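Local coordinates for putative NAD(P)H:FMN oxidoreductase (Porphyromonas gingivalis W83, PDB 3GE5), which binds flavin mononucleotide and, as a member of the nitroreductase family, probably works as an NAD(P)H-dependent flavin oxidoreductase, at residues V40-I44 against W94-P99. Residues are numbered along the deposited sequence; the frame is centred on the assembly and turned at random.
Sequences VRKFI and WFPGAP. With FMN (flavin mononucleotide), chain C; EDO (1,2-ethanediol), chain I.
The pyrimidine end of the FMN pocket is where Arg41 and Trp94 meet, the arginine chain lying across one face of the indole. Arg41 CD stands 3.6 Å from the centroid of the Trp94 five-membered ring and only 6° off its normal, a CH-pi contact over the face. Extended from CG to NE, the arginine carries its guanidinium past the indole, and the two planes end up perpendicular. The charge adds little to this: Arg41 CZ lies 5.7 Å from the same Trp94 centroid, at most a weak cation-pi attraction. What the guanidinium reaches instead is the isoalloxazine. Arg41 NE gives FMN O2 a nearly straight hydrogen bond (2.8 Å, 170°), and Arg41 NH2 bonds FMN N1 at 3.1 Å, while Trp94 NE1 adds a weak, bent bond to FMN O2 and is also hydrogen-bonded to Gln92 OE1. In the nitroreductase fold, cationic donors at N1 and O2 are consistent with stabilising negative charge on the reduced flavin. Here the pair joins the loop between helices 29-34 and 50-62 to the one leading into strand 100-107, with Thr143 of strand 141-145 touching both side chains.

Beyond the flavin, the loops meet through Phe43 and a water. With CG anti to its carbonyl carbon (chi1 -59°), Phe43 turns its ring to the second loop, where Pro99 CD packs over one face, 3.7 Å from Phe43 CG; Ala98 CB lies 3.8 Å from Phe43 CE2. No direct hydrogen bond links the segments. One water bridges them, donating to Arg41 O and to Trp94 O (2.7 Å to the latter; the former is unusually short, its length doubtful) and accepting from Lys42 NZ, whose chain, bent at chi2 and chi3, crosses Trp94 to put Lys42 CE 3.9 Å from Trp94 CB.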
loop_
_atom_site.group_PDB
_atom_site.type_symbol
_atom_site.label_atom_id
_atom_site.label_comp_id
_atom_site.label_asym_id
_atom_site.label_seq_id
_atom_site.Cartn_x
_atom_site.Cartn_y
_atom_site.Cartn_z
ATOM N N VAL A 40 -7.457 2.343 -14.930
ATOM C CA VAL A 40 -8.598 2.425 -15.841
ATOM C C VAL A 40 -9.427 3.660 -15.419
ATOM O O VAL A 40 -9.839 3.781 -14.252
ATOM C CB VAL A 40 -9.457 1.126 -15.772
ATOM C CG1 VAL A 40 -10.849 1.320 -16.428
ATOM C CG2 VAL A 40 -8.645 -0.078 -16.360
ATOM N N ARG A 41 -9.664 4.532 -16.398
ATOM C CA ARG A 41 -10.403 5.783 -16.191
ATOM C C ARG A 41 -11.687 5.899 -16.981
ATOM O O ARG A 41 -12.422 6.874 -16.829
ATOM C CB ARG A 41 -9.479 6.962 -16.497
ATOM C CG ARG A 41 -8.325 7.094 -15.518
ATOM C CD ARG A 41 -7.380 8.245 -15.900
ATOM N NE ARG A 41 -6.167 8.314 -15.092
ATOM C CZ ARG A 41 -5.055 7.588 -15.272
ATOM N NH1 ARG A 41 -4.944 6.681 -16.239
ATOM N NH2 ARG A 41 -4.020 7.781 -14.456
ATOM N N LYS A 42 -11.952 4.912 -17.846
ATOM C CA LYS A 42 -13.099 4.927 -18.730
ATOM C C LYS A 42 -13.858 3.631 -18.519
ATOM O O LYS A 42 -13.261 2.565 -18.553
ATOM C CB LYS A 42 -12.635 5.088 -20.179
ATOM C CG LYS A 42 -11.994 6.446 -20.475
ATOM C CD LYS A 42 -13.107 7.510 -20.602
ATOM C CE LYS A 42 -12.750 8.863 -20.025
ATOM N NZ LYS A 42 -14.016 9.696 -19.865
ATOM N N PHE A 43 -15.162 3.741 -18.230
ATOM C CA PHE A 43 -15.954 2.619 -17.734
ATOM C C PHE A 43 -17.192 2.373 -18.587
ATOM O O PHE A 43 -17.680 3.290 -19.261
ATOM C CB PHE A 43 -16.395 2.930 -16.300
ATOM C CG PHE A 43 -15.241 3.174 -15.362
ATOM C CD1 PHE A 43 -14.595 2.096 -14.749
ATOM C CD2 PHE A 43 -14.779 4.453 -15.128
ATOM C CE1 PHE A 43 -13.508 2.295 -13.894
ATOM C CE2 PHE A 43 -13.686 4.670 -14.264
ATOM C CZ PHE A 43 -13.035 3.593 -13.661
ATOM N N ILE A 44 -17.697 1.140 -18.567
ATOM C CA ILE A 44 -18.973 0.833 -19.220
ATOM C C ILE A 44 -20.078 0.861 -18.165
ATOM O O ILE A 44 -19.808 0.996 -16.972
ATOM C CB ILE A 44 -18.919 -0.512 -19.966
ATOM C CG1 ILE A 44 -18.539 -1.654 -18.999
ATOM C CG2 ILE A 44 -17.926 -0.417 -21.107
ATOM C CD1 ILE A 44 -18.532 -3.048 -19.624
ATOM N N TRP A 94 -12.257 12.831 -16.576
ATOM C CA TRP A 94 -12.684 11.433 -16.489
ATOM C C TRP A 94 -13.415 11.101 -15.184
ATOM O O TRP A 94 -14.236 10.195 -15.139
ATOM C CB TRP A 94 -11.488 10.486 -16.660
ATOM C CG TRP A 94 -10.575 10.475 -15.476
ATOM C CD1 TRP A 94 -9.507 11.296 -15.269
ATOM C CD2 TRP A 94 -10.672 9.640 -14.315
ATOM N NE1 TRP A 94 -8.940 11.039 -14.064
ATOM C CE2 TRP A 94 -9.617 10.016 -13.450
ATOM C CE3 TRP A 94 -11.563 8.618 -13.895
ATOM C CZ2 TRP A 94 -9.424 9.413 -12.203
ATOM C CZ3 TRP A 94 -11.341 8.000 -12.670
ATOM C CH2 TRP A 94 -10.279 8.418 -11.835
ATOM N N PHE A 95 -13.095 11.826 -14.111
ATOM C CA PHE A 95 -13.511 11.430 -12.755
ATOM C C PHE A 95 -15.004 11.187 -12.551
ATOM O O PHE A 95 -15.399 10.197 -11.925
ATOM C CB PHE A 95 -12.983 12.473 -11.759
ATOM C CG PHE A 95 -13.348 12.185 -10.314
ATOM C CD1 PHE A 95 -14.512 12.690 -9.758
ATOM C CD2 PHE A 95 -12.499 11.435 -9.504
ATOM C CE1 PHE A 95 -14.828 12.444 -8.434
ATOM C CE2 PHE A 95 -12.834 11.170 -8.163
ATOM C CZ PHE A 95 -13.986 11.706 -7.632
ATOM N N PRO A 96 -15.863 12.085 -13.056
ATOM C CA PRO A 96 -17.286 11.831 -12.856
ATOM C C PRO A 96 -17.891 10.656 -13.635
ATOM O O PRO A 96 -19.083 10.395 -13.503
ATOM C CB PRO A 96 -17.954 13.153 -13.281
ATOM C CG PRO A 96 -16.977 13.862 -14.070
ATOM C CD PRO A 96 -15.614 13.385 -13.702
ATOM N N GLY A 97 -17.092 9.943 -14.419
ATOM C CA GLY A 97 -17.565 8.767 -15.159
ATOM C C GLY A 97 -17.476 7.436 -14.406
ATOM O O GLY A 97 -17.910 6.413 -14.934
ATOM N N ALA A 98 -16.878 7.409 -13.189
ATOM C CA ALA A 98 -16.705 6.154 -12.440
ATOM C C ALA A 98 -17.993 5.750 -11.725
ATOM O O ALA A 98 -18.622 6.588 -11.040
ATOM C CB ALA A 98 -15.532 6.290 -11.419
ATOM N N PRO A 99 -18.440 4.493 -11.886
ATOM C CA PRO A 99 -19.637 4.064 -11.223
ATOM C C PRO A 99 -19.604 4.046 -9.725
ATOM O O PRO A 99 -20.638 4.244 -9.122
ATOM C CB PRO A 99 -19.818 2.611 -11.690
ATOM C CG PRO A 99 -18.906 2.419 -12.783
ATOM C CD PRO A 99 -17.902 3.470 -12.802
HETATM N N1 FMN C . -4.570 9.170 -11.745
HETATM C C2 FMN C . -5.464 10.167 -12.009
HETATM O O2 FMN C . -5.954 10.280 -13.139
HETATM N N3 FMN C . -5.836 11.081 -11.032
HETATM C C4 FMN C . -5.314 11.035 -9.745
HETATM O O4 FMN C . -5.643 11.893 -8.869
HETATM C C4A FMN C . -4.402 10.017 -9.475
HETATM N N5 FMN C . -3.838 9.970 -8.214
HETATM C C5A FMN C . -3.046 8.911 -7.878
HETATM C C6 FMN C . -2.585 8.835 -6.561
HETATM C C7 FMN C . -1.808 7.743 -6.190
HETATM C C7M FMN C . -1.269 7.625 -4.795
HETATM C C8 FMN C . -1.520 6.738 -7.113
HETATM C C8M FMN C . -0.704 5.548 -6.723
HETATM C C9 FMN C . -1.945 6.844 -8.414
HETATM C C9A FMN C . -2.728 7.913 -8.825
HETATM N N10 FMN C . -3.190 8.038 -10.157
HETATM C C10 FMN C . -4.038 9.073 -10.461
HETATM C "C1'" FMN C . -2.991 6.925 -11.152
HETATM C "C2'" FMN C . -1.559 7.027 -11.671
HETATM O "O2'" FMN C . -1.513 7.998 -12.708
HETATM C "C3'" FMN C . -1.023 5.677 -12.161
HETATM O "O3'" FMN C . -1.123 4.715 -11.105
HETATM C "C4'" FMN C . 0.412 5.751 -12.712
HETATM O "O4'" FMN C . 0.517 6.583 -13.867
HETATM C "C5'" FMN C . 0.972 4.372 -13.085
HETATM O "O5'" FMN C . 0.160 3.808 -14.091
HETATM P P FMN C . -0.448 2.371 -13.913
HETATM O O1P FMN C . -1.353 2.479 -12.696
HETATM O O2P FMN C . 0.663 1.361 -13.693
HETATM O O3P FMN C . -1.316 2.146 -15.133
HETATM C C1 EDO I . -8.936 12.826 -18.878
HETATM O O1 EDO I . -9.675 13.309 -17.784
HETATM C C2 EDO I . -9.807 12.789 -20.124
HETATM O O2 EDO I . -10.998 12.041 -19.870
HETATM O O HOH W 1 -14.509 8.293 -17.067
#